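Putative aldolase (Bacteroides vulgatus ATCC 8482, PDB 3DXI) is of unknown function but folds as a TIM barrel related to the HMGL-like family, with eight parallel strands closed into a ring. Local coordinates at residues Cys8-Gly13 and Thr256-Leu261; Asp27-Ala32 and Asp39-Gly44; His67-Asn70 and Lys75-Ile78. One frame throughout, in Å; residues are numbered along the deposited sequence.

Interaction 1. Residues Cys8-Gly13 and Thr256-Leu261; sequences CTLRDG and TTFTPL
Thr9 and Phe258 meet from opposite directions, methyl against ring. Thr9 CG2 lies 4.1 Å from the centroid of the Phe258 ring and 28° off its normal, which defines a CH-pi contact over the face. The approach is somewhat eccentric, with Phe258 CE1 the nearest ring atom to Thr9 CG2 at 3.7 Å. Leu10 completes the first shell: its CD2 reaches Phe258 CZ at 4.2 Å near the ring plane, so face and rim are touched by successive residues of one helical turn.

The second shell fixes the methyl. With chi1 of Thr9 at -54°, OG1 lies beside its own backbone N and CG2 points across to the ring, while the hydroxyl is engaged by Asp7 OD1 and the backbone N of Ile219. The turn itself begins with Cys8 as N-cap, and Asp12 N bonds to Cys8 O at 2.9 Å. On the other side, Phe258 stands where helix 248-265 is kinked: the nitrogens of Pro260 and Leu261 have no bond to the preceding turn, and Thr259 N bonds to Thr256 O at 3.1 Å. Tyr29 touches both Thr9 and Leu10, and Ile25 touches Phe258, placing helix 23-34 against the same group. The contact thus joins the short helix after the first strand to a helix following the last, near the seam where a TIM barrel closes.

Interaction 2. Residues Asp27-Ala32 and Asp39-Gly44; sequences DAYILA and DYLEVG
The phenol ring of Tyr29 meets the strand through its hydroxyl end, OH lying 3.9 Å from Leu41 CD2 and 4.1 Å from Leu41 CB. Both carbons sit off the ring plane on one side, and a water approaches from the other. That water donates to Tyr29 OH and to the backbone Glu42 O, each at 2.8 Å, so its two hydrogens tie the phenol to the strand backbone. Tyr29 OH has a further hydrogen-bond partner in Asp7 OD1 on the first strand. The ring is carried to this place by a chi1 of 170°, with CG opposite the backbone N, and it overlaps Leu41 alongside, the two side chains running antiparallel rather than meeting head-on.

Beside the ring the contact is purely apolar. Ile30 CD1 comes to 4.2 Å from Leu41 CD1 and also to 4.4 Å from Val43 CG1, so one methyl spans two residues spaced by two along the strand. Between them Glu42 points away from the helix, and its OE1 forms salt bridges with Arg11 NE and Arg105 NH1. Helix segment 27-32 runs at 163° to strand segment 40-44, with axes 10.9 Å apart. This nearly antiparallel packing is that of a helix in a beta-alpha-beta crossover, here linking the parallel strands 4-7 and 40-45 of the barrel.

Interaction 3. Residues His67-Asn70 and Lys75-Ile78; sequences HLRN and KIAI
Arg69 and Ile76 make the nearest backbone approach between the two segments, their CA atoms 7.6 Å apart, where helix 62-71 hands over to strand 75-81 through a short connection. The pair belongs to the second beta-alpha-beta crossover of the TIM barrel, which leads from strand 40-45 through this helix to the neighbouring parallel strand.

Arg69 does not meet the strand by a straight reach. Its CG stands opposite the backbone N (chi1 179°), but the chain then folds at chi2 (56°) and chi3 (115°), which brings the guanidinium alongside the beginning of the strand. Arg69 also touches a crystal neighbour. The touching across the contact is done by NH1: it lies 3.9 Å from Ile76 CG1, approached obliquely, and 4.5 Å from Lys75 CA, which sits near the guanidinium plane at its edge. Ile76 CG1 is placed beside its own backbone N, and therefore close to the arginine, while the isoleucine also packs on Leu41 and Val43 of the adjacent strand.

The CB of Lys75 points away from the helix, and its NZ pairs with Glu129 and the hydroxyl of Tyr40. Leu68 has its CB directed at the strand, yet its side chain comes no closer to it than 5.2 Å, packing instead on Ile30 and Val43. The charged end of Arg69 is held from outside the two segments, by the loop before strand 103-108: Asp102 OD2 takes both a salt bridge from Arg69 NH1 and a hydrogen bond from Ile76 N, two nitrogens that stand 4.1 Å apart.

In the fold
Interactions 1 and 2 are buried, whereas interaction 3 is only partly so. Their chemistry follows: an aromatic face under a methyl in the first, aliphatic packing plus a bridging water in the second, and an arginine lying along the strand start in the third. Interactions 2 and 3 share a sheet, since Leu41 O and Ala77 N are 2.9 Å apart in a probable hydrogen bond, and their helices meet where Ile30 CG1 lies 3.5 Å from Leu68 CD2. Interaction 1 reaches interaction 2 through the Arg11 NE to Glu42 OE1 salt bridge, 2.8 Å long, but lies about 6 Å from interaction 3 at the nearest atoms.

Interaction 1. Residues Cys8-Gly13 and Thr256-Leu261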
# COMPACT_ATOMS: atom_id res chain seq x y z
N CYS A 8 6.30 -13.91 10.34
CA CYS A 8 5.55 -15.15 10.30
C CYS A 8 5.33 -15.67 8.88
O CYS A 8 4.31 -16.28 8.58
CB CYS A 8 4.19 -14.99 11.01
SG CYS A 8 3.19 -13.56 10.47
N THR A 9 6.32 -15.45 8.02
CA THR A 9 6.25 -15.88 6.62
C THR A 9 5.82 -17.34 6.42
O THR A 9 4.84 -17.61 5.74
CB THR A 9 7.62 -15.67 5.92
OG1 THR A 9 8.03 -14.31 6.07
CG2 THR A 9 7.50 -15.99 4.44
N LEU A 10 6.56 -18.28 7.02
CA LEU A 10 6.25 -19.70 6.86
C LEU A 10 4.90 -20.15 7.41
O LEU A 10 4.21 -20.98 6.81
CB LEU A 10 7.35 -20.56 7.49
CG LEU A 10 8.77 -20.36 6.94
CD1 LEU A 10 9.71 -21.35 7.60
CD2 LEU A 10 8.78 -20.55 5.43
N ARG A 11 4.52 -19.60 8.57
CA ARG A 11 3.26 -19.96 9.21
C ARG A 11 2.05 -19.41 8.45
O ARG A 11 1.08 -20.12 8.21
CB ARG A 11 3.24 -19.44 10.65
CG ARG A 11 2.04 -19.88 11.49
CD ARG A 11 0.80 -19.03 11.25
NE ARG A 11 0.94 -17.67 11.76
CZ ARG A 11 -0.00 -16.74 11.68
NH1 ARG A 11 -1.17 -17.02 11.10
NH2 ARG A 11 0.20 -15.53 12.18
N ASP A 12 2.14 -18.14 8.08
CA ASP A 12 1.06 -17.47 7.38
C ASP A 12 1.07 -17.67 5.87
O ASP A 12 0.03 -17.63 5.22
CB ASP A 12 1.12 -15.98 7.71
CG ASP A 12 -0.22 -15.42 8.14
OD1 ASP A 12 -1.10 -16.21 8.54
OD2 ASP A 12 -0.38 -14.19 8.07
N GLY A 13 2.25 -17.90 5.30
CA GLY A 13 2.35 -18.09 3.87
C GLY A 13 2.19 -19.54 3.42
O GLY A 13 1.99 -19.80 2.24
N THR A 256 14.20 -12.48 -3.09
CA THR A 256 14.42 -13.28 -4.29
C THR A 256 14.12 -14.75 -4.04
O THR A 256 13.57 -15.43 -4.90
CB THR A 256 15.88 -13.15 -4.79
OG1 THR A 256 16.12 -11.81 -5.22
CG2 THR A 256 16.13 -14.11 -5.96
N THR A 257 14.46 -15.24 -2.85
CA THR A 257 14.20 -16.63 -2.50
C THR A 257 12.71 -16.94 -2.63
O THR A 257 12.32 -17.98 -3.17
CB THR A 257 14.64 -16.93 -1.04
OG1 THR A 257 16.06 -16.78 -0.93
CG2 THR A 257 14.28 -18.36 -0.66
N PHE A 258 11.87 -16.01 -2.16
CA PHE A 258 10.42 -16.18 -2.19
C PHE A 258 9.73 -15.71 -3.46
O PHE A 258 8.50 -15.83 -3.58
CB PHE A 258 9.81 -15.48 -0.98
CG PHE A 258 9.98 -16.23 0.31
CD1 PHE A 258 9.09 -17.24 0.66
CD2 PHE A 258 11.05 -15.97 1.15
CE1 PHE A 258 9.26 -17.98 1.84
CE2 PHE A 258 11.24 -16.70 2.34
CZ PHE A 258 10.34 -17.71 2.68
N THR A 259 10.50 -15.19 -4.41
CA THR A 259 9.94 -14.68 -5.66
C THR A 259 9.31 -15.74 -6.57
O THR A 259 8.30 -15.46 -7.22
CB THR A 259 10.98 -13.82 -6.40
OG1 THR A 259 11.17 -12.60 -5.67
CG2 THR A 259 10.52 -13.48 -7.82
N PRO A 260 9.90 -16.94 -6.66
CA PRO A 260 9.25 -17.93 -7.53
C PRO A 260 7.84 -18.26 -7.04
O PRO A 260 6.91 -18.40 -7.84
CB PRO A 260 10.19 -19.13 -7.44
CG PRO A 260 11.53 -18.47 -7.35
CD PRO A 260 11.28 -17.35 -6.35
N LEU A 261 7.67 -18.37 -5.73
CA LEU A 261 6.35 -18.66 -5.16
C LEU A 261 5.39 -17.49 -5.37
O LEU A 261 4.20 -17.69 -5.62
CB LEU A 261 6.48 -18.98 -3.68
CG LEU A 261 7.04 -20.38 -3.40
CD1 LEU A 261 7.43 -20.49 -1.93
CD2 LEU A 261 6.01 -21.43 -3.78

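Interaction 2. Residues Asp27-Ala32 and Asp39-Gly44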
# COMPACT_ATOMS: atom_id res chain seq x y z
N ASP A 27 16.19 -23.07 4.99
CA ASP A 27 17.50 -22.66 5.48
C ASP A 27 17.85 -21.23 5.08
O ASP A 27 18.40 -20.48 5.88
CB ASP A 27 18.60 -23.61 4.98
CG ASP A 27 18.61 -24.93 5.72
OD1 ASP A 27 17.98 -25.01 6.79
OD2 ASP A 27 19.27 -25.88 5.25
N ALA A 28 17.56 -20.87 3.83
CA ALA A 28 17.83 -19.52 3.36
C ALA A 28 17.04 -18.54 4.24
O ALA A 28 17.58 -17.52 4.69
CB ALA A 28 17.40 -19.38 1.90
N TYR A 29 15.77 -18.86 4.49
CA TYR A 29 14.92 -18.03 5.34
C TYR A 29 15.52 -17.87 6.74
O TYR A 29 15.78 -16.76 7.18
CB TYR A 29 13.51 -18.63 5.45
CG TYR A 29 12.63 -17.97 6.50
CD1 TYR A 29 12.09 -16.70 6.29
CD2 TYR A 29 12.35 -18.61 7.71
CE1 TYR A 29 11.29 -16.08 7.25
CE2 TYR A 29 11.56 -18.00 8.68
CZ TYR A 29 11.03 -16.74 8.45
OH TYR A 29 10.24 -16.15 9.41
N ILE A 30 15.73 -18.98 7.44
CA ILE A 30 16.29 -18.94 8.79
C ILE A 30 17.59 -18.15 8.87
O ILE A 30 17.78 -17.34 9.79
CB ILE A 30 16.52 -20.36 9.35
CG1 ILE A 30 15.19 -21.11 9.48
CG2 ILE A 30 17.22 -20.28 10.70
CD1 ILE A 30 14.26 -20.56 10.57
N LEU A 31 18.50 -18.36 7.92
CA LEU A 31 19.77 -17.65 7.93
C LEU A 31 19.63 -16.16 7.64
O LEU A 31 20.36 -15.34 8.19
CB LEU A 31 20.75 -18.30 6.95
CG LEU A 31 21.17 -19.72 7.36
CD1 LEU A 31 22.02 -20.35 6.27
CD2 LEU A 31 21.92 -19.68 8.68
N ALA A 32 18.69 -15.81 6.77
CA ALA A 32 18.46 -14.40 6.45
C ALA A 32 17.93 -13.70 7.69
O ALA A 32 18.32 -12.57 7.99
CB ALA A 32 17.46 -14.27 5.31
N ASP A 39 13.25 -10.02 15.62
CA ASP A 39 13.40 -10.68 16.91
C ASP A 39 12.74 -12.04 17.09
O ASP A 39 13.29 -12.91 17.77
CB ASP A 39 12.89 -9.73 17.98
CG ASP A 39 13.49 -8.35 17.84
OD1 ASP A 39 14.68 -8.19 18.17
OD2 ASP A 39 12.78 -7.44 17.36
N TYR A 40 11.56 -12.21 16.51
CA TYR A 40 10.80 -13.45 16.61
C TYR A 40 10.47 -14.01 15.24
O TYR A 40 10.20 -13.26 14.29
CB TYR A 40 9.49 -13.21 17.36
CG TYR A 40 9.62 -13.20 18.86
CD1 TYR A 40 9.19 -14.28 19.62
CD2 TYR A 40 10.15 -12.09 19.52
CE1 TYR A 40 9.29 -14.27 21.01
CE2 TYR A 40 10.26 -12.07 20.91
CZ TYR A 40 9.82 -13.17 21.64
OH TYR A 40 9.94 -13.17 23.01
N LEU A 41 10.47 -15.34 15.15
CA LEU A 41 10.14 -16.03 13.92
C LEU A 41 9.08 -17.08 14.24
O LEU A 41 9.36 -18.03 14.98
CB LEU A 41 11.37 -16.72 13.33
CG LEU A 41 12.68 -15.94 13.16
CD1 LEU A 41 13.73 -16.86 12.56
CD2 LEU A 41 12.46 -14.72 12.27
N GLU A 42 7.88 -16.91 13.71
CA GLU A 42 6.81 -17.88 13.93
C GLU A 42 6.88 -18.74 12.68
O GLU A 42 6.40 -18.35 11.61
CB GLU A 42 5.46 -17.18 14.03
CG GLU A 42 4.32 -18.11 14.33
CD GLU A 42 3.06 -17.35 14.60
OE1 GLU A 42 2.65 -16.57 13.72
OE2 GLU A 42 2.48 -17.53 15.70
N VAL A 43 7.47 -19.92 12.83
CA VAL A 43 7.71 -20.83 11.73
C VAL A 43 6.60 -21.79 11.31
O VAL A 43 6.69 -22.41 10.24
CB VAL A 43 8.98 -21.65 12.01
CG1 VAL A 43 10.16 -20.71 12.25
CG2 VAL A 43 8.76 -22.54 13.23
N GLY A 44 5.56 -21.93 12.13
CA GLY A 44 4.49 -22.84 11.75
C GLY A 44 3.51 -23.17 12.85
O GLY A 44 3.51 -22.57 13.92
O HOH W 1 8.16 -18.09 9.49

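Interaction 3. Residues His67-Asn70 and Lys75-Ile78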
# COMPACT_ATOMS: atom_id res chain seq x y z
N HIS A 67 16.65 -28.58 14.16
CA HIS A 67 17.50 -28.01 13.12
C HIS A 67 17.41 -26.48 13.13
O HIS A 67 18.42 -25.78 13.17
CB HIS A 67 17.07 -28.55 11.75
CG HIS A 67 17.78 -27.91 10.60
ND1 HIS A 67 19.15 -27.97 10.44
CD2 HIS A 67 17.31 -27.20 9.54
CE1 HIS A 67 19.49 -27.32 9.34
NE2 HIS A 67 18.39 -26.85 8.77
N LEU A 68 16.18 -25.97 13.10
CA LEU A 68 15.96 -24.52 13.11
C LEU A 68 16.55 -23.88 14.37
O LEU A 68 17.16 -22.82 14.31
CB LEU A 68 14.46 -24.21 13.04
CG LEU A 68 13.70 -24.75 11.82
CD1 LEU A 68 12.28 -24.21 11.84
CD2 LEU A 68 14.41 -24.34 10.52
N ARG A 69 16.35 -24.54 15.51
CA ARG A 69 16.87 -24.02 16.77
C ARG A 69 18.40 -24.03 16.76
O ARG A 69 19.05 -23.19 17.40
CB ARG A 69 16.36 -24.86 17.94
CG ARG A 69 16.87 -24.39 19.28
CD ARG A 69 16.54 -22.93 19.50
NE ARG A 69 15.61 -22.76 20.61
CZ ARG A 69 14.99 -21.63 20.93
NH1 ARG A 69 15.19 -20.53 20.21
NH2 ARG A 69 14.18 -21.60 21.98
N ASN A 70 18.96 -24.97 16.02
CA ASN A 70 20.40 -25.11 15.92
C ASN A 70 21.05 -23.98 15.12
O ASN A 70 22.11 -23.48 15.50
CB ASN A 70 20.72 -26.45 15.27
CG ASN A 70 21.73 -27.25 16.04
OD1 ASN A 70 21.71 -27.28 17.28
ND2 ASN A 70 22.63 -27.93 15.32
N LYS A 75 14.43 -15.76 18.54
CA LYS A 75 13.42 -16.51 19.27
C LYS A 75 12.46 -17.19 18.29
O LYS A 75 12.14 -16.63 17.24
CB LYS A 75 12.66 -15.60 20.24
CG LYS A 75 13.48 -15.25 21.49
CD LYS A 75 12.69 -14.44 22.49
CE LYS A 75 13.39 -14.34 23.83
NZ LYS A 75 12.53 -13.69 24.86
N ILE A 76 12.03 -18.40 18.63
CA ILE A 76 11.15 -19.17 17.76
C ILE A 76 9.76 -19.35 18.36
O ILE A 76 9.61 -19.59 19.57
CB ILE A 76 11.76 -20.57 17.49
CG1 ILE A 76 13.14 -20.43 16.85
CG2 ILE A 76 10.83 -21.37 16.58
CD1 ILE A 76 13.12 -19.81 15.48
N ALA A 77 8.75 -19.25 17.52
CA ALA A 77 7.38 -19.42 17.96
C ALA A 77 6.62 -20.32 16.99
O ALA A 77 6.99 -20.46 15.82
CB ALA A 77 6.68 -18.07 18.04
N ILE A 78 5.57 -20.95 17.50
CA ILE A 78 4.68 -21.77 16.68
C ILE A 78 3.29 -21.31 17.12
O ILE A 78 3.13 -20.70 18.18
CB ILE A 78 4.85 -23.30 16.92
CG1 ILE A 78 4.42 -23.69 18.33
CG2 ILE A 78 6.29 -23.73 16.61
CD1 ILE A 78 2.93 -23.96 18.46